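Condensin complex subunit 3 (Schizosaccharomyces pombe, PDB 5OQR) serves as a regulatory subunit of condensin, the complex required to convert interphase chromatin into condensed, mitotic-like chromosomes. Local coordinates at residues A[36-41]-A[82-87]; A[56-61]-A[100-105]; A[137-142]-A[172-177]; A[212-217]-A[251-256]. All coordinates share one frame; numbering follows the deposited sequence.

Contact 1. Residues A[36-41]-A[82-87]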
loop_
_atom_site.group_PDB
_atom_site.type_symbol
_atom_site.label_atom_id
_atom_site.label_comp_id
_atom_site.label_asym_id
_atom_site.label_seq_id
_atom_site.Cartn_x
_atom_site.Cartn_y
_atom_site.Cartn_z
ATOM N N ASP A 36 21.604 -46.874 -19.151
ATOM C CA ASP A 36 22.681 -45.907 -18.968
ATOM C C ASP A 36 22.149 -44.516 -18.652
ATOM O O ASP A 36 22.809 -43.748 -17.943
ATOM C CB ASP A 36 23.564 -45.858 -20.216
ATOM C CG ASP A 36 24.836 -46.672 -20.065
ATOM O OD1 ASP A 36 24.860 -47.598 -19.227
ATOM O OD2 ASP A 36 25.816 -46.386 -20.786
ATOM N N ILE A 37 20.968 -44.170 -19.165
ATOM C CA ILE A 37 20.396 -42.857 -18.883
ATOM C C ILE A 37 19.984 -42.767 -17.420
ATOM O O ILE A 37 20.355 -41.827 -16.710
ATOM C CB ILE A 37 19.208 -42.578 -19.818
ATOM C CG1 ILE A 37 19.637 -42.712 -21.281
ATOM C CG2 ILE A 37 18.653 -41.180 -19.564
ATOM C CD1 ILE A 37 18.486 -42.760 -22.250
ATOM N N LEU A 38 19.200 -43.740 -16.952
ATOM C CA LEU A 38 18.845 -43.779 -15.538
ATOM C C LEU A 38 20.087 -43.761 -14.659
ATOM O O LEU A 38 20.072 -43.169 -13.573
ATOM C CB LEU A 38 18.003 -45.019 -15.244
ATOM C CG LEU A 38 16.788 -45.229 -16.150
ATOM C CD1 LEU A 38 16.061 -46.513 -15.786
ATOM C CD2 LEU A 38 15.838 -44.042 -16.079
ATOM N N ARG A 39 21.167 -44.402 -15.109
ATOM C CA ARG A 39 22.431 -44.325 -14.387
ATOM C C ARG A 39 22.952 -42.894 -14.356
ATOM O O ARG A 39 23.521 -42.452 -13.351
ATOM C CB ARG A 39 23.452 -45.260 -15.037
ATOM C CG ARG A 39 24.763 -45.378 -14.293
ATOM C CD ARG A 39 25.739 -46.256 -15.059
ATOM N NE ARG A 39 27.127 -45.993 -14.691
ATOM C CZ ARG A 39 28.179 -46.514 -15.314
ATOM N NH1 ARG A 39 28.010 -47.332 -16.346
ATOM N NH2 ARG A 39 29.406 -46.216 -14.909
ATOM N N ALA A 40 22.770 -42.154 -15.453
ATOM C CA ALA A 40 23.159 -40.749 -15.469
ATOM C C ALA A 40 22.295 -39.933 -14.519
ATOM O O ALA A 40 22.783 -39.002 -13.870
ATOM C CB ALA A 40 23.060 -40.192 -16.889
ATOM N N LEU A 41 21.009 -40.271 -14.421
ATOM C CA LEU A 41 20.107 -39.532 -13.547
ATOM C C LEU A 41 20.337 -39.883 -12.083
ATOM O O LEU A 41 20.276 -39.004 -11.216
ATOM C CB LEU A 41 18.659 -39.809 -13.946
ATOM C CG LEU A 41 18.321 -39.345 -15.363
ATOM C CD1 LEU A 41 17.033 -39.961 -15.834
ATOM C CD2 LEU A 41 18.229 -37.831 -15.418
ATOM N N LEU A 82 10.073 -42.029 -15.836
ATOM C CA LEU A 82 9.191 -41.546 -14.778
ATOM C C LEU A 82 8.934 -42.629 -13.741
ATOM O O LEU A 82 8.885 -42.347 -12.538
ATOM C CB LEU A 82 7.872 -41.049 -15.374
ATOM C CG LEU A 82 7.914 -39.748 -16.182
ATOM C CD1 LEU A 82 6.528 -39.423 -16.715
ATOM C CD2 LEU A 82 8.447 -38.587 -15.355
ATOM N N LYS A 83 8.767 -43.876 -14.183
ATOM C CA LYS A 83 8.564 -44.968 -13.239
ATOM C C LYS A 83 9.780 -45.150 -12.340
ATOM O O LYS A 83 9.642 -45.457 -11.149
ATOM C CB LYS A 83 8.262 -46.262 -13.991
ATOM C CG LYS A 83 6.878 -46.307 -14.620
ATOM C CD LYS A 83 6.467 -47.732 -14.943
ATOM C CE LYS A 83 6.088 -48.502 -13.685
ATOM N NZ LYS A 83 6.481 -49.933 -13.765
ATOM N N HIS A 84 10.981 -44.968 -12.890
ATOM C CA HIS A 84 12.190 -45.144 -12.093
ATOM C C HIS A 84 12.353 -44.026 -11.074
ATOM O O HIS A 84 12.754 -44.274 -9.931
ATOM C CB HIS A 84 13.417 -45.208 -13.005
ATOM C CG HIS A 84 14.717 -45.117 -12.268
ATOM N ND1 HIS A 84 15.395 -46.228 -11.812
ATOM C CD2 HIS A 84 15.459 -44.047 -11.899
ATOM C CE1 HIS A 84 16.502 -45.844 -11.199
ATOM N NE2 HIS A 84 16.564 -44.525 -11.238
ATOM N N ILE A 85 12.048 -42.790 -11.467
ATOM C CA ILE A 85 12.351 -41.639 -10.625
ATOM C C ILE A 85 11.248 -41.331 -9.619
ATOM O O ILE A 85 11.531 -40.724 -8.576
ATOM C CB ILE A 85 12.624 -40.403 -11.499
ATOM C CG1 ILE A 85 13.714 -40.715 -12.527
ATOM C CG2 ILE A 85 13.066 -39.221 -10.641
ATOM C CD1 ILE A 85 13.795 -39.708 -13.624
ATOM N N LEU A 86 10.004 -41.731 -9.892
ATOM C CA LEU A 86 8.934 -41.484 -8.933
ATOM C C LEU A 86 9.177 -42.205 -7.616
ATOM O O LEU A 86 8.649 -41.781 -6.583
ATOM C CB LEU A 86 7.582 -41.901 -9.523
ATOM C CG LEU A 86 7.351 -43.364 -9.918
ATOM C CD1 LEU A 86 6.995 -44.249 -8.724
ATOM C CD2 LEU A 86 6.248 -43.435 -10.960
ATOM N N ARG A 87 9.965 -43.283 -7.627
ATOM C CA ARG A 87 10.255 -43.999 -6.392
ATOM C C ARG A 87 10.932 -43.091 -5.375
ATOM O O ARG A 87 10.787 -43.295 -4.165
ATOM C CB ARG A 87 11.147 -45.208 -6.684
ATOM C CG ARG A 87 10.657 -46.161 -7.766
ATOM C CD ARG A 87 11.840 -46.924 -8.357
ATOM N NE ARG A 87 11.466 -47.766 -9.492
ATOM C CZ ARG A 87 12.332 -48.275 -10.365
ATOM N NH1 ARG A 87 13.629 -48.020 -10.249
ATOM N NH2 ARG A 87 11.900 -49.030 -11.365
#
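Leu38 lies over one face of the imidazole of His84, its CB 4.2 Å from the ring centroid and only 5° off the ring normal, a CH-pi contact over the centre of the ring. The two side chains run past each other in opposite directions, so the leucine branches end where the histidine begins: CD1 rests 4.0 Å from His84 CG, and CD2 reaches back to His84 CB at 4.1 Å. His84 extends across the gap with CG anti to its own backbone N (chi1 169°). Its far nitrogen, NE2, is hydrogen-bonded to Asn42 OD1, just beyond the end of residues 36-41, which ties the rotation of the ring to the helix it packs against. The contact joins helix 33-42, near the N terminus, to helix 78-86 in the second HEAT repeat of this all-helical solenoid. About a turn on from Leu38, and at the residue next to His84, the packing becomes aliphatic. Leu41 and Ile85 cross at about a right angle and meet through their methyl ends, CD1 to CD1 at 3.9 Å. Both side chains also touch Ile103 on helix 94-108, which makes this side of the contact part of a three-helix interior. Arg39 and Arg87 each pack on another protein chain, Arg39 on an apolar side chain and Arg87 on an aromatic one.

Contact 2. Residues A[56-61]-A[100-105]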
loop_
_atom_site.group_PDB
_atom_site.type_symbol
_atom_site.label_atom_id
_atom_site.label_comp_id
_atom_site.label_asym_id
_atom_site.label_seq_id
_atom_site.Cartn_x
_atom_site.Cartn_y
_atom_site.Cartn_z
ATOM N N ARG A 56 22.427 -28.245 -16.874
ATOM C CA ARG A 56 22.874 -28.440 -18.250
ATOM C C ARG A 56 22.616 -29.871 -18.702
ATOM O O ARG A 56 21.983 -30.105 -19.739
ATOM C CB ARG A 56 24.360 -28.107 -18.383
ATOM C CG ARG A 56 24.707 -26.651 -18.153
ATOM C CD ARG A 56 25.995 -26.291 -18.873
ATOM N NE ARG A 56 26.618 -25.092 -18.322
ATOM C CZ ARG A 56 27.348 -25.071 -17.210
ATOM N NH1 ARG A 56 27.547 -26.184 -16.516
ATOM N NH2 ARG A 56 27.876 -23.931 -16.787
ATOM N N VAL A 57 23.108 -30.845 -17.934
ATOM C CA VAL A 57 22.863 -32.249 -18.254
ATOM C C VAL A 57 21.369 -32.489 -18.411
ATOM O O VAL A 57 20.914 -33.100 -19.386
ATOM C CB VAL A 57 23.466 -33.159 -17.169
ATOM C CG1 VAL A 57 23.170 -34.623 -17.471
ATOM C CG2 VAL A 57 24.968 -32.934 -17.063
ATOM N N LEU A 58 20.582 -32.008 -17.449
ATOM C CA LEU A 58 19.140 -32.192 -17.520
ATOM C C LEU A 58 18.545 -31.443 -18.705
ATOM O O LEU A 58 17.565 -31.907 -19.300
ATOM C CB LEU A 58 18.496 -31.739 -16.208
ATOM C CG LEU A 58 17.012 -32.037 -15.978
ATOM C CD1 LEU A 58 16.583 -33.371 -16.579
ATOM C CD2 LEU A 58 16.716 -32.006 -14.486
ATOM N N ARG A 59 19.118 -30.293 -19.065
ATOM C CA ARG A 59 18.692 -29.608 -20.280
ATOM C C ARG A 59 18.991 -30.450 -21.513
ATOM O O ARG A 59 18.174 -30.526 -22.437
ATOM C CB ARG A 59 19.380 -28.247 -20.386
ATOM C CG ARG A 59 18.830 -27.191 -19.443
ATOM C CD ARG A 59 17.476 -26.681 -19.896
ATOM N NE ARG A 59 16.977 -25.628 -19.016
ATOM C CZ ARG A 59 17.415 -24.374 -19.024
ATOM N NH1 ARG A 59 18.372 -24.004 -19.866
ATOM N NH2 ARG A 59 16.900 -23.486 -18.184
ATOM N N PHE A 60 20.160 -31.094 -21.545
ATOM C CA PHE A 60 20.508 -31.935 -22.686
ATOM C C PHE A 60 19.516 -33.077 -22.853
ATOM O O PHE A 60 19.153 -33.434 -23.980
ATOM C CB PHE A 60 21.924 -32.487 -22.521
ATOM C CG PHE A 60 22.243 -33.616 -23.459
ATOM C CD1 PHE A 60 22.626 -34.853 -22.970
ATOM C CD2 PHE A 60 22.144 -33.445 -24.828
ATOM C CE1 PHE A 60 22.914 -35.894 -23.830
ATOM C CE2 PHE A 60 22.431 -34.482 -25.693
ATOM C CZ PHE A 60 22.815 -35.707 -25.193
ATOM N N LEU A 61 19.069 -33.666 -21.745
ATOM C CA LEU A 61 18.208 -34.839 -21.830
ATOM C C LEU A 61 16.828 -34.469 -22.362
ATOM O O LEU A 61 16.342 -35.074 -23.323
ATOM C CB LEU A 61 18.117 -35.513 -20.461
ATOM C CG LEU A 61 19.465 -36.029 -19.940
ATOM C CD1 LEU A 61 19.348 -36.529 -18.511
ATOM C CD2 LEU A 61 20.020 -37.127 -20.840
ATOM N N CYS A 100 14.350 -35.245 -8.039
ATOM C CA CYS A 100 13.254 -36.057 -8.560
ATOM C C CYS A 100 12.120 -35.175 -9.068
ATOM O O CYS A 100 11.652 -35.338 -10.201
ATOM C CB CYS A 100 12.751 -37.014 -7.480
ATOM S SG CYS A 100 13.748 -38.509 -7.282
ATOM N N CYS A 101 11.665 -34.231 -8.242
ATOM C CA CYS A 101 10.636 -33.300 -8.688
ATOM C C CYS A 101 11.131 -32.458 -9.854
ATOM O O CYS A 101 10.384 -32.195 -10.804
ATOM C CB CYS A 101 10.201 -32.406 -7.529
ATOM S SG CYS A 101 9.322 -33.277 -6.214
ATOM N N GLN A 102 12.391 -32.023 -9.800
ATOM C CA GLN A 102 12.963 -31.251 -10.898
ATOM C C GLN A 102 12.905 -32.035 -12.201
ATOM O O GLN A 102 12.461 -31.518 -13.233
ATOM C CB GLN A 102 14.404 -30.865 -10.565
ATOM C CG GLN A 102 15.084 -30.003 -11.615
ATOM C CD GLN A 102 16.543 -29.751 -11.299
ATOM O OE1 GLN A 102 17.219 -30.601 -10.722
ATOM N NE2 GLN A 102 17.037 -28.578 -11.673
ATOM N N ILE A 103 13.348 -33.292 -12.172
ATOM C CA ILE A 103 13.376 -34.100 -13.386
ATOM C C ILE A 103 11.959 -34.375 -13.874
ATOM O O ILE A 103 11.634 -34.149 -15.044
ATOM C CB ILE A 103 14.152 -35.408 -13.142
ATOM C CG1 ILE A 103 15.595 -35.103 -12.733
ATOM C CG2 ILE A 103 14.150 -36.270 -14.400
ATOM C CD1 ILE A 103 16.335 -36.292 -12.161
ATOM N N ILE A 104 11.096 -34.865 -12.984
ATOM C CA ILE A 104 9.736 -35.218 -13.387
ATOM C C ILE A 104 9.041 -34.022 -14.018
ATOM O O ILE A 104 8.345 -34.156 -15.032
ATOM C CB ILE A 104 8.948 -35.765 -12.183
ATOM C CG1 ILE A 104 9.522 -37.120 -11.761
ATOM C CG2 ILE A 104 7.459 -35.902 -12.522
ATOM C CD1 ILE A 104 8.952 -37.648 -10.475
ATOM N N ALA A 105 9.214 -32.835 -13.433
ATOM C CA ALA A 105 8.556 -31.645 -13.964
ATOM C C ALA A 105 8.936 -31.411 -15.419
ATOM O O ALA A 105 8.075 -31.131 -16.261
ATOM C CB ALA A 105 8.917 -30.425 -13.116
#
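Leu58 CD2 carries the tight part of this contact, entering between Ile103 and Gln102 on the facing helix. It comes 3.7 Å from Ile103 CG1 and 3.9 Å from Gln102 CG, and it touches the start of the amide as well, 3.9 Å from Gln102 CD. With CG anti to the backbone N (chi1 -171°), Leu58 points toward the facing helix, while the extended Gln102 slides past it in the opposite direction and lends its aliphatic stem to the packing. In this way residues 56-61 of helix 52-69, within the first HEAT repeat, are joined to helix 94-108 of the second; between residues 56-61 and 100-105 the nearest CA atoms are those of Leu58 and Ile103, 7.3 Å apart. Ile103 continues the apolar layer toward Ile85 on helix 78-86. The amide end of Gln102 is more polar, with OE1 hydrogen-bonded to Arg99 NH1 on its own helix. Separately, on the exposed side of helix 52-69, Arg59 brings its NE close to Arg106 NH2, a pair of like charges.

Contact 3. Residues A[137-142]-A[172-177]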
loop_
_atom_site.group_PDB
_atom_site.type_symbol
_atom_site.label_atom_id
_atom_site.label_comp_id
_atom_site.label_asym_id
_atom_site.label_seq_id
_atom_site.Cartn_x
_atom_site.Cartn_y
_atom_site.Cartn_z
ATOM N N VAL A 137 11.892 -28.105 -2.640
ATOM C CA VAL A 137 11.094 -29.236 -3.102
ATOM C C VAL A 137 9.715 -28.762 -3.543
ATOM O O VAL A 137 9.211 -29.158 -4.600
ATOM C CB VAL A 137 10.997 -30.307 -2.001
ATOM C CG1 VAL A 137 10.150 -31.489 -2.466
ATOM C CG2 VAL A 137 12.385 -30.776 -1.589
ATOM N N ARG A 138 9.081 -27.915 -2.731
ATOM C CA ARG A 138 7.773 -27.379 -3.088
ATOM C C ARG A 138 7.824 -26.656 -4.427
ATOM O O ARG A 138 6.956 -26.850 -5.286
ATOM C CB ARG A 138 7.283 -26.436 -1.991
ATOM C CG ARG A 138 6.838 -27.138 -0.721
ATOM C CD ARG A 138 6.485 -26.127 0.352
ATOM N NE ARG A 138 7.666 -25.710 1.106
ATOM C CZ ARG A 138 7.778 -24.557 1.760
ATOM N NH1 ARG A 138 6.785 -23.678 1.750
ATOM N NH2 ARG A 138 8.895 -24.276 2.418
ATOM N N LEU A 139 8.839 -25.813 -4.619
ATOM C CA LEU A 139 8.978 -25.071 -5.866
ATOM C C LEU A 139 8.880 -26.003 -7.067
ATOM O O LEU A 139 8.020 -25.834 -7.936
ATOM C CB LEU A 139 10.310 -24.316 -5.870
ATOM C CG LEU A 139 10.434 -23.102 -6.797
ATOM C CD1 LEU A 139 11.764 -22.409 -6.556
ATOM C CD2 LEU A 139 10.292 -23.476 -8.267
ATOM N N GLU A 140 9.760 -27.002 -7.129
ATOM C CA GLU A 140 9.762 -27.919 -8.261
ATOM C C GLU A 140 8.549 -28.839 -8.264
ATOM O O GLU A 140 8.194 -29.371 -9.321
ATOM C CB GLU A 140 11.044 -28.752 -8.252
ATOM C CG GLU A 140 12.314 -27.929 -8.351
ATOM C CD GLU A 140 12.440 -27.209 -9.676
ATOM O OE1 GLU A 140 11.664 -27.525 -10.602
ATOM O OE2 GLU A 140 13.315 -26.325 -9.792
ATOM N N ALA A 141 7.906 -29.038 -7.112
ATOM C CA ALA A 141 6.773 -29.954 -7.050
ATOM C C ALA A 141 5.549 -29.368 -7.740
ATOM O O ALA A 141 4.865 -30.064 -8.497
ATOM C CB ALA A 141 6.458 -30.297 -5.595
ATOM N N VAL A 142 5.254 -28.090 -7.491
ATOM C CA VAL A 142 4.092 -27.470 -8.122
ATOM C C VAL A 142 4.282 -27.420 -9.632
ATOM O O VAL A 142 3.329 -27.598 -10.399
ATOM C CB VAL A 142 3.835 -26.069 -7.531
ATOM C CG1 VAL A 142 3.695 -26.148 -6.014
ATOM C CG2 VAL A 142 4.939 -25.095 -7.915
ATOM N N SER A 172 7.213 -18.938 1.311
ATOM C CA SER A 172 8.322 -18.685 0.402
ATOM C C SER A 172 7.817 -17.962 -0.840
ATOM O O SER A 172 6.832 -18.385 -1.455
ATOM C CB SER A 172 9.011 -19.991 0.009
ATOM O OG SER A 172 10.012 -19.763 -0.967
ATOM N N SER A 173 8.496 -16.874 -1.206
ATOM C CA SER A 173 8.077 -16.094 -2.364
ATOM C C SER A 173 8.322 -16.853 -3.662
ATOM O O SER A 173 7.469 -16.853 -4.557
ATOM C CB SER A 173 8.806 -14.751 -2.381
ATOM O OG SER A 173 10.209 -14.930 -2.334
ATOM N N GLU A 174 9.481 -17.505 -3.785
ATOM C CA GLU A 174 9.783 -18.246 -5.004
ATOM C C GLU A 174 8.745 -19.330 -5.258
ATOM O O GLU A 174 8.390 -19.601 -6.410
ATOM C CB GLU A 174 11.179 -18.859 -4.915
ATOM C CG GLU A 174 12.302 -17.840 -4.908
ATOM C CD GLU A 174 13.672 -18.487 -4.886
ATOM O OE1 GLU A 174 13.744 -19.724 -4.729
ATOM O OE2 GLU A 174 14.677 -17.760 -5.027
ATOM N N VAL A 175 8.251 -19.966 -4.197
ATOM C CA VAL A 175 7.227 -20.992 -4.362
ATOM C C VAL A 175 5.942 -20.365 -4.884
ATOM O O VAL A 175 5.381 -20.809 -5.892
ATOM C CB VAL A 175 6.991 -21.743 -3.040
ATOM C CG1 VAL A 175 6.011 -22.891 -3.249
ATOM C CG2 VAL A 175 8.305 -22.268 -2.478
ATOM N N ARG A 176 5.461 -19.318 -4.210
ATOM C CA ARG A 176 4.262 -18.624 -4.665
ATOM C C ARG A 176 4.375 -18.242 -6.136
ATOM O O ARG A 176 3.436 -18.434 -6.915
ATOM C CB ARG A 176 4.018 -17.382 -3.808
ATOM C CG ARG A 176 3.609 -17.685 -2.380
ATOM C CD ARG A 176 3.023 -16.460 -1.695
ATOM N NE ARG A 176 3.971 -15.352 -1.619
ATOM C CZ ARG A 176 4.975 -15.281 -0.752
ATOM N NH1 ARG A 176 5.785 -14.232 -0.754
ATOM N NH2 ARG A 176 5.183 -16.266 0.109
ATOM N N ARG A 177 5.528 -17.699 -6.534
ATOM C CA ARG A 177 5.703 -17.289 -7.924
ATOM C C ARG A 177 5.577 -18.475 -8.870
ATOM O O ARG A 177 4.981 -18.358 -9.946
ATOM C CB ARG A 177 7.056 -16.602 -8.105
ATOM C CG ARG A 177 7.340 -16.216 -9.546
ATOM C CD ARG A 177 8.348 -15.086 -9.664
ATOM N NE ARG A 177 9.725 -15.530 -9.453
ATOM C CZ ARG A 177 10.440 -15.335 -8.350
ATOM N NH1 ARG A 177 9.929 -14.688 -7.309
ATOM N NH2 ARG A 177 11.686 -15.786 -8.285
#
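Glu174 and Val175 pack on Arg138 and Leu139 where two HEAT repeats stack, helix 173-182 of the fourth lying beside helix 135-145 of the third. The local axes run parallel to within 3° and 8.7 Å apart, as expected for equivalent helices of successive repeats in a solenoid. Residues 172-177 open with Ser172 at the N-cap position, its backbone N bonded to Asp170 OD1. Glu174, an exposed residue, comes next. Its stem extends beyond CG and crosses Leu139 at an oblique angle, so that Leu139 CD1 lies 4.0 Å from Glu174 CB and 3.8 Å from Glu174 OE1; the methyl thus touches one oxygen of the exposed carboxylate, whose charge could interact favourably with the N-terminal end of its helix. Val175 is the buried residue of the pair and uses both branches. CG1, anti to the backbone N (chi1 -175°), meets Arg138 CB at 4.0 Å, while CG2 reaches the backbone at Leu139 N, 4.2 Å away. Beyond its CB, Arg138 bends at chi3 (-86°) and turns its charge to Asp170, forming a salt bridge from NH1 to OD2, with NE bonded to Glu134 O. Arg176 points away from residues 137-142; its NE forms a salt bridge with Asp199 OD1, and its NH2 donates to the backbone oxygen of Asp170.

Contact 4. Residues A[212-217]-A[251-256]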
loop_
_atom_site.group_PDB
_atom_site.type_symbol
_atom_site.label_atom_id
_atom_site.label_comp_id
_atom_site.label_asym_id
_atom_site.label_seq_id
_atom_site.Cartn_x
_atom_site.Cartn_y
_atom_site.Cartn_z
ATOM N N VAL A 212 1.090 -13.111 -16.105
ATOM C CA VAL A 212 -0.136 -13.844 -15.808
ATOM C C VAL A 212 -1.341 -13.197 -16.478
ATOM O O VAL A 212 -2.211 -13.890 -17.015
ATOM C CB VAL A 212 -0.331 -13.954 -14.285
ATOM C CG1 VAL A 212 -1.463 -14.918 -13.971
ATOM C CG2 VAL A 212 0.955 -14.404 -13.607
ATOM N N LEU A 213 -1.429 -11.873 -16.448
ATOM C CA LEU A 213 -2.589 -11.187 -17.001
ATOM C C LEU A 213 -2.582 -11.252 -18.523
ATOM O O LEU A 213 -3.629 -11.516 -19.128
ATOM C CB LEU A 213 -2.633 -9.737 -16.516
ATOM C CG LEU A 213 -3.251 -9.571 -15.124
ATOM C CD1 LEU A 213 -2.897 -8.228 -14.521
ATOM C CD2 LEU A 213 -4.758 -9.733 -15.189
ATOM N N PRO A 214 -1.449 -11.005 -19.183
ATOM C CA PRO A 214 -1.401 -11.211 -20.639
ATOM C C PRO A 214 -2.003 -12.530 -21.091
ATOM O O PRO A 214 -2.575 -12.596 -22.186
ATOM C CB PRO A 214 0.099 -11.147 -20.947
ATOM C CG PRO A 214 0.716 -10.384 -19.810
ATOM C CD PRO A 214 -0.290 -10.231 -18.708
ATOM N N LYS A 215 -1.890 -13.588 -20.284
ATOM C CA LYS A 215 -2.499 -14.863 -20.648
ATOM C C LYS A 215 -3.995 -14.715 -20.882
ATOM O O LYS A 215 -4.566 -15.426 -21.715
ATOM C CB LYS A 215 -2.220 -15.907 -19.566
ATOM C CG LYS A 215 -0.926 -16.679 -19.786
ATOM C CD LYS A 215 -0.178 -16.943 -18.489
ATOM C CE LYS A 215 -0.973 -17.823 -17.539
ATOM N NZ LYS A 215 -0.154 -18.257 -16.372
ATOM N N ILE A 216 -4.645 -13.801 -20.164
ATOM C CA ILE A 216 -6.034 -13.466 -20.453
ATOM C C ILE A 216 -6.065 -12.642 -21.732
ATOM O O ILE A 216 -5.470 -11.562 -21.806
ATOM C CB ILE A 216 -6.672 -12.709 -19.282
ATOM C CG1 ILE A 216 -6.585 -13.538 -18.001
ATOM C CG2 ILE A 216 -8.129 -12.401 -19.580
ATOM C CD1 ILE A 216 -6.577 -12.714 -16.749
ATOM N N GLY A 217 -6.755 -13.156 -22.751
ATOM C CA GLY A 217 -6.702 -12.523 -24.060
ATOM C C GLY A 217 -7.109 -11.063 -24.022
ATOM O O GLY A 217 -6.422 -10.198 -24.571
ATOM N N ALA A 251 -0.455 0.124 -21.622
ATOM C CA ALA A 251 -0.122 0.942 -22.778
ATOM C C ALA A 251 0.149 0.143 -24.046
ATOM O O ALA A 251 0.274 0.748 -25.114
ATOM C CB ALA A 251 1.101 1.810 -22.466
ATOM N N TYR A 252 0.247 -1.184 -23.970
ATOM C CA TYR A 252 0.582 -1.966 -25.155
ATOM C C TYR A 252 -0.375 -3.129 -25.375
ATOM O O TYR A 252 -0.637 -3.505 -26.521
ATOM C CB TYR A 252 2.019 -2.482 -25.062
ATOM C CG TYR A 252 3.061 -1.434 -25.387
ATOM C CD1 TYR A 252 3.161 -0.901 -26.663
ATOM C CD2 TYR A 252 3.947 -0.983 -24.421
ATOM C CE1 TYR A 252 4.108 0.056 -26.967
ATOM C CE2 TYR A 252 4.899 -0.028 -24.715
ATOM C CZ TYR A 252 4.974 0.488 -25.990
ATOM O OH TYR A 252 5.921 1.442 -26.290
ATOM N N GLN A 253 -0.904 -3.709 -24.300
ATOM C CA GLN A 253 -1.873 -4.792 -24.442
ATOM C C GLN A 253 -3.307 -4.272 -24.383
ATOM O O GLN A 253 -4.087 -4.476 -25.317
ATOM C CB GLN A 253 -1.654 -5.851 -23.358
ATOM C CG GLN A 253 -2.498 -7.104 -23.567
ATOM C CD GLN A 253 -2.796 -7.835 -22.276
ATOM O OE1 GLN A 253 -1.995 -7.827 -21.344
ATOM N NE2 GLN A 253 -3.965 -8.463 -22.212
ATOM N N TRP A 254 -3.668 -3.607 -23.284
ATOM C CA TRP A 254 -5.051 -3.178 -23.106
ATOM C C TRP A 254 -5.467 -2.187 -24.184
ATOM O O TRP A 254 -6.591 -2.250 -24.693
ATOM C CB TRP A 254 -5.234 -2.575 -21.714
ATOM C CG TRP A 254 -5.224 -3.609 -20.633
ATOM C CD1 TRP A 254 -4.699 -4.864 -20.708
ATOM C CD2 TRP A 254 -5.780 -3.486 -19.320
ATOM N NE1 TRP A 254 -4.886 -5.527 -19.523
ATOM C CE2 TRP A 254 -5.548 -4.703 -18.653
ATOM C CE3 TRP A 254 -6.448 -2.463 -18.644
ATOM C CZ2 TRP A 254 -5.961 -4.926 -17.344
ATOM C CZ3 TRP A 254 -6.856 -2.687 -17.344
ATOM C CH2 TRP A 254 -6.611 -3.907 -16.707
ATOM N N ILE A 255 -4.576 -1.264 -24.546
ATOM C CA ILE A 255 -4.875 -0.349 -25.640
ATOM C C ILE A 255 -5.154 -1.125 -26.918
ATOM O O ILE A 255 -5.924 -0.675 -27.775
ATOM C CB ILE A 255 -3.716 0.652 -25.822
ATOM C CG1 ILE A 255 -4.048 1.689 -26.895
ATOM C CG2 ILE A 255 -2.438 -0.075 -26.217
ATOM C CD1 ILE A 255 -5.315 2.482 -26.636
ATOM N N GLU A 256 -4.535 -2.297 -27.072
ATOM C CA GLU A 256 -4.764 -3.114 -28.258
ATOM C C GLU A 256 -6.177 -3.680 -28.269
ATOM O O GLU A 256 -6.854 -3.660 -29.303
ATOM C CB GLU A 256 -3.734 -4.243 -28.316
ATOM C CG GLU A 256 -3.327 -4.655 -29.718
ATOM C CD GLU A 256 -2.577 -3.559 -30.448
ATOM O OE1 GLU A 256 -3.110 -3.033 -31.449
ATOM O OE2 GLU A 256 -1.459 -3.211 -30.012
#
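Gln253 NE2 faces a cluster of backbone carbonyl oxygens in the turn at 213-217, 3.5 Å from Ile216 O and 3.8 Å from Gly217 O. The other half of the same amide lies over the pyrrolidine ring of Pro214: Gln253 OE1 is 3.5 Å from Pro214 CA and 3.9 Å from Pro214 CB, with the remaining ring atoms at similar range. The two side chains cross at about a right angle. An extended chain, with CG anti to the backbone N (chi1 -172°), carries the amide across from a helix that locally widens into a pi-type turn at 251-254. This helix, 240-257, belongs to the fifth HEAT repeat, and the turn it meets follows helix 202-212 and leads toward helix 224-235. The turn has its own internal bond, Ile216 N to Leu213 O at 2.7 Å. Beside the contact, the Trp254 ring presents its edge to Gln253 CD and stacks with Phe219, while Leu213 packs on Met249 of the same helix 240-257. Gln253 also touches a crystal neighbour, so its pose may owe something to the lattice. The modelled orientation is consistent with its surroundings: an amide whose nitrogen end faces backbone oxygens and whose oxygen end rests on C-H groups of a proline that has no N-H to offer.

How the contacts relate
From the N terminus, contact 1 closes a loop between residues 36-41 and 82-87, but residues 56-61, the first half of contact 2, lie inside that loop and pair with 100-105 beyond it. The two therefore cross, and they touch through Leu41 with Leu61 and Ile85 with Ile103, knitting helices 33-42, 52-69, 78-86 and 94-108 together. Contact 3 follows in series, joining the third and fourth HEAT repeats; Cys101 against Glu140 links it directly to contact 2, whose centre is about 17 Å away. Contact 4 closes last, bringing the loop at 212-217 to the fifth repeat, with its nearest atoms about 7 Å from contact 3.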